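Local coordinates for putative peptidyl-arginine deiminase family protein (PDB 6B10) that probably hydrolyses agmatine to N-carbamoylputrescine and ammonia, as an agmatine deiminase of the peptidyl-arginine deiminase family in polyamine biosynthesis, at residues I191-I199 with H232-L243. Sequence-based numbering, arbitrary orientation.
Sequences IIWLENGFI and HYLPLQKMKEEL
Beyond CG the side chain of Glu242 runs straight out (chi2 178°) and lays its carboxylate against the backbone of Glu195 and Asn196, while Asn196, with CG anti to its carbonyl carbon (chi1 -68°), swings its amide back to the same group. Each carboxylate oxygen takes one backbone N-H through its syn lone pair: Glu195 N reaches Glu242 OE1 at 2.7 Å, almost straight, and Asn196 N reaches Glu242 OE2 at 2.9 Å. Asn196 ND2 adds a second bond to Glu242 OE2, also 2.9 Å, descending from well above the carboxylate plane, so three N-H groups fix the rotation of the acid. A water bridges Glu242 OE1 to Trp193 O. The Asn196 side chain also crosses the aliphatic part of Lys238, with Asn196 CG 3.4 Å from Lys238 CB. Deeper in, Leu194 CD2 meets Leu243 CD2 at 3.7 Å and Leu194 CD1 rests on Met239 CG. Gly197 passes close over the helix, its CA 3.7 Å from Pro235 CB, and Phe198 CE2 touches the same proline ring. The contact is structural packing within the deiminase fold: helix 233-243 runs roughly antiparallel (157°) to edge strand 191-194, and a glutamate carboxylate captures consecutive backbone N-H groups where that strand gives way to a loop.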
loop_
_atom_site.group_PDB
_atom_site.type_symbol
_atom_site.label_atom_id
_atom_site.label_comp_id
_atom_site.label_asym_id
_atom_site.label_seq_id
_atom_site.Cartn_x
_atom_site.Cartn_y
_atom_site.Cartn_z
ATOM N N ILE A 191 -12.770 -2.006 13.772
ATOM C CA ILE A 191 -12.027 -0.967 13.066
ATOM C C ILE A 191 -11.394 -0.030 14.079
ATOM O O ILE A 191 -12.076 0.504 14.953
ATOM C CB ILE A 191 -12.919 -0.139 12.125
ATOM C CG1 ILE A 191 -13.484 -1.037 11.019
ATOM C CG2 ILE A 191 -12.125 1.015 11.529
ATOM C CD1 ILE A 191 -14.460 -0.354 10.089
ATOM N N ILE A 192 -10.088 0.165 13.947
ATOM C CA ILE A 192 -9.348 1.120 14.754
ATOM C C ILE A 192 -9.259 2.413 13.951
ATOM O O ILE A 192 -8.603 2.466 12.902
ATOM C CB ILE A 192 -7.949 0.588 15.098
ATOM C CG1 ILE A 192 -8.078 -0.680 15.941
ATOM C CG2 ILE A 192 -7.137 1.630 15.851
ATOM C CD1 ILE A 192 -6.819 -1.508 16.016
ATOM N N TRP A 193 -9.955 3.436 14.437
ATOM C CA TRP A 193 -9.982 4.744 13.812
ATOM C C TRP A 193 -8.949 5.635 14.480
ATOM O O TRP A 193 -9.147 6.064 15.612
ATOM C CB TRP A 193 -11.369 5.370 13.980
ATOM C CG TRP A 193 -12.468 4.687 13.221
ATOM C CD1 TRP A 193 -13.265 3.659 13.658
ATOM C CD2 TRP A 193 -12.910 5.001 11.897
ATOM N NE1 TRP A 193 -14.171 3.312 12.674
ATOM C CE2 TRP A 193 -13.970 4.121 11.585
ATOM C CE3 TRP A 193 -12.512 5.943 10.944
ATOM C CZ2 TRP A 193 -14.634 4.159 10.361
ATOM C CZ3 TRP A 193 -13.167 5.977 9.724
ATOM C CH2 TRP A 193 -14.219 5.091 9.445
ATOM N N LEU A 194 -7.844 5.912 13.793
ATOM C CA LEU A 194 -6.797 6.767 14.355
ATOM C C LEU A 194 -7.064 8.249 14.093
ATOM O O LEU A 194 -7.197 8.666 12.943
ATOM C CB LEU A 194 -5.422 6.403 13.796
ATOM C CG LEU A 194 -4.749 5.132 14.300
ATOM C CD1 LEU A 194 -3.375 5.044 13.661
ATOM C CD2 LEU A 194 -4.628 5.092 15.816
ATOM N N GLU A 195 -7.112 9.031 15.168
ATOM C CA GLU A 195 -7.359 10.472 15.089
ATOM C C GLU A 195 -6.083 11.248 14.782
ATOM O O GLU A 195 -6.099 12.180 13.975
ATOM C CB GLU A 195 -7.940 10.991 16.409
ATOM C CG GLU A 195 -9.241 10.332 16.846
ATOM C CD GLU A 195 -10.398 10.617 15.905
ATOM O OE1 GLU A 195 -10.501 11.763 15.418
ATOM O OE2 GLU A 195 -11.204 9.693 15.654
ATOM N N ASN A 196 -4.982 10.848 15.416
ATOM C CA ASN A 196 -3.751 11.644 15.427
ATOM C C ASN A 196 -2.665 11.200 14.463
ATOM O O ASN A 196 -2.675 10.079 13.948
ATOM C CB ASN A 196 -3.165 11.652 16.838
ATOM C CG ASN A 196 -4.027 12.420 17.816
ATOM O OD1 ASN A 196 -4.081 13.645 17.767
ATOM N ND2 ASN A 196 -4.695 11.711 18.713
ATOM N N GLY A 197 -1.718 12.110 14.249
ATOM C CA GLY A 197 -0.516 11.857 13.479
ATOM C C GLY A 197 -0.701 12.195 12.022
ATOM O O GLY A 197 -1.819 12.173 11.510
ATOM N N PHE A 198 0.399 12.514 11.353
ATOM C CA PHE A 198 0.409 12.588 9.887
ATOM C C PHE A 198 1.839 12.681 9.336
ATOM O O PHE A 198 2.799 12.738 10.106
ATOM C CB PHE A 198 -0.472 13.738 9.374
ATOM C CG PHE A 198 -0.261 15.032 10.088
ATOM C CD1 PHE A 198 0.736 15.906 9.680
ATOM C CD2 PHE A 198 -1.068 15.387 11.156
ATOM C CE1 PHE A 198 0.929 17.109 10.333
ATOM C CE2 PHE A 198 -0.882 16.585 11.813
ATOM C CZ PHE A 198 0.117 17.450 11.401
ATOM N N ILE A 199 1.957 12.649 8.009
ATOM C CA ILE A 199 3.234 12.794 7.305
ATOM C C ILE A 199 2.964 13.364 5.915
ATOM O O ILE A 199 3.033 14.573 5.708
ATOM C CB ILE A 199 3.996 11.443 7.192
ATOM C CG1 ILE A 199 4.872 11.204 8.431
ATOM C CG2 ILE A 199 4.914 11.412 5.971
ATOM C CD1 ILE A 199 4.995 9.750 8.821
ATOM N N HIS A 232 6.316 17.130 13.369
ATOM C CA HIS A 232 5.738 15.793 13.506
ATOM C C HIS A 232 5.738 15.257 14.932
ATOM O O HIS A 232 5.056 14.272 15.205
ATOM C CB HIS A 232 6.500 14.800 12.631
ATOM C CG HIS A 232 6.354 15.048 11.167
ATOM N ND1 HIS A 232 7.336 15.648 10.413
ATOM C CD2 HIS A 232 5.344 14.764 10.313
ATOM C CE1 HIS A 232 6.938 15.721 9.155
ATOM N NE2 HIS A 232 5.732 15.191 9.068
ATOM N N TYR A 233 6.492 15.878 15.836
ATOM C CA TYR A 233 6.707 15.299 17.165
ATOM C C TYR A 233 5.417 15.001 17.930
ATOM O O TYR A 233 5.194 13.862 18.345
ATOM C CB TYR A 233 7.614 16.188 18.027
ATOM C CG TYR A 233 7.898 15.577 19.377
ATOM C CD1 TYR A 233 8.892 14.618 19.528
ATOM C CD2 TYR A 233 7.150 15.929 20.500
ATOM C CE1 TYR A 233 9.149 14.039 20.759
ATOM C CE2 TYR A 233 7.399 15.357 21.739
ATOM C CZ TYR A 233 8.397 14.411 21.862
ATOM O OH TYR A 233 8.650 13.833 23.086
ATOM N N LEU A 234 4.585 16.022 18.129
ATOM C CA LEU A 234 3.383 15.885 18.966
ATOM C C LEU A 234 2.245 15.084 18.317
ATOM O O LEU A 234 1.615 14.274 18.997
ATOM C CB LEU A 234 2.875 17.261 19.436
ATOM C CG LEU A 234 3.792 18.021 20.408
ATOM C CD1 LEU A 234 3.278 19.438 20.627
ATOM C CD2 LEU A 234 3.937 17.295 21.743
ATOM N N PRO A 235 1.966 15.314 17.017
ATOM C CA PRO A 235 1.002 14.463 16.323
ATOM C C PRO A 235 1.346 12.978 16.410
ATOM O O PRO A 235 0.467 12.162 16.686
ATOM C CB PRO A 235 1.090 14.940 14.876
ATOM C CG PRO A 235 1.519 16.358 14.975
ATOM C CD PRO A 235 2.408 16.440 16.176
ATOM N N LEU A 236 2.614 12.641 16.189
ATOM C CA LEU A 236 3.056 11.252 16.265
ATOM C C LEU A 236 3.123 10.739 17.699
ATOM O O LEU A 236 2.861 9.560 17.942
ATOM C CB LEU A 236 4.396 11.054 15.544
ATOM C CG LEU A 236 4.312 11.243 14.023
ATOM C CD1 LEU A 236 5.677 11.064 13.383
ATOM C CD2 LEU A 236 3.301 10.292 13.393
ATOM N N GLN A 237 3.455 11.609 18.650
ATOM C CA GLN A 237 3.383 11.215 20.059
ATOM C C GLN A 237 1.943 10.910 20.471
ATOM O O GLN A 237 1.696 9.941 21.183
ATOM C CB GLN A 237 4.003 12.270 20.980
ATOM C CG GLN A 237 5.528 12.229 21.015
ATOM C CD GLN A 237 6.086 10.967 21.669
ATOM O OE1 GLN A 237 5.506 10.431 22.611
ATOM N NE2 GLN A 237 7.226 10.495 21.171
ATOM N N LYS A 238 0.995 11.722 20.007
ATOM C CA LYS A 238 -0.425 11.470 20.276
ATOM C C LYS A 238 -0.918 10.185 19.593
ATOM O O LYS A 238 -1.648 9.393 20.192
ATOM C CB LYS A 238 -1.282 12.654 19.826
ATOM C CG LYS A 238 -1.174 13.887 20.707
ATOM C CD LYS A 238 -1.983 15.029 20.114
ATOM C CE LYS A 238 -1.659 16.359 20.772
ATOM N NZ LYS A 238 -2.212 17.491 19.981
ATOM N N MET A 239 -0.516 9.982 18.342
ATOM C CA MET A 239 -0.819 8.737 17.641
ATOM C C MET A 239 -0.279 7.535 18.418
ATOM O O MET A 239 -0.953 6.514 18.531
ATOM C CB MET A 239 -0.240 8.750 16.225
ATOM C CG MET A 239 -0.769 7.632 15.334
ATOM S SD MET A 239 0.006 7.618 13.707
ATOM C CE MET A 239 1.630 6.992 14.124
ATOM N N LYS A 240 0.931 7.660 18.954
ATOM C CA LYS A 240 1.521 6.590 19.757
ATOM C C LYS A 240 0.617 6.222 20.934
ATOM O O LYS A 240 0.351 5.041 21.178
ATOM C CB LYS A 240 2.914 6.984 20.261
ATOM C CG LYS A 240 3.635 5.882 21.024
ATOM C CD LYS A 240 4.955 6.372 21.607
ATOM C CE LYS A 240 5.580 5.339 22.534
ATOM N NZ LYS A 240 7.063 5.506 22.641
ATOM N N GLU A 241 0.148 7.238 21.657
ATOM C CA GLU A 241 -0.723 7.021 22.816
ATOM C C GLU A 241 -2.014 6.301 22.439
ATOM O O GLU A 241 -2.428 5.373 23.136
ATOM C CB GLU A 241 -1.035 8.350 23.522
ATOM C CG GLU A 241 0.162 8.978 24.229
ATOM C CD GLU A 241 0.804 8.044 25.241
ATOM O OE1 GLU A 241 0.063 7.284 25.897
ATOM O OE2 GLU A 241 2.049 8.060 25.375
ATOM N N GLU A 242 -2.642 6.730 21.341
ATOM C CA GLU A 242 -3.798 6.025 20.781
ATOM C C GLU A 242 -3.497 4.549 20.538
ATOM O O GLU A 242 -4.266 3.672 20.928
ATOM C CB GLU A 242 -4.207 6.640 19.447
ATOM C CG GLU A 242 -5.309 7.666 19.519
ATOM C CD GLU A 242 -5.603 8.236 18.154
ATOM O OE1 GLU A 242 -6.656 7.900 17.576
ATOM O OE2 GLU A 242 -4.761 9.001 17.643
ATOM N N LEU A 243 -2.369 4.281 19.888
ATOM C CA LEU A 243 -2.000 2.913 19.544
ATOM C C LEU A 243 -1.703 2.073 20.780
ATOM O O LEU A 243 -1.912 0.863 20.766
ATOM C CB LEU A 243 -0.813 2.900 18.575
ATOM C CG LEU A 243 -1.130 3.394 17.151
ATOM C CD1 LEU A 243 0.135 3.493 16.319
ATOM C CD2 LEU A 243 -2.135 2.489 16.466
HETATM O O HOH W 1 -7.813 5.346 18.301
#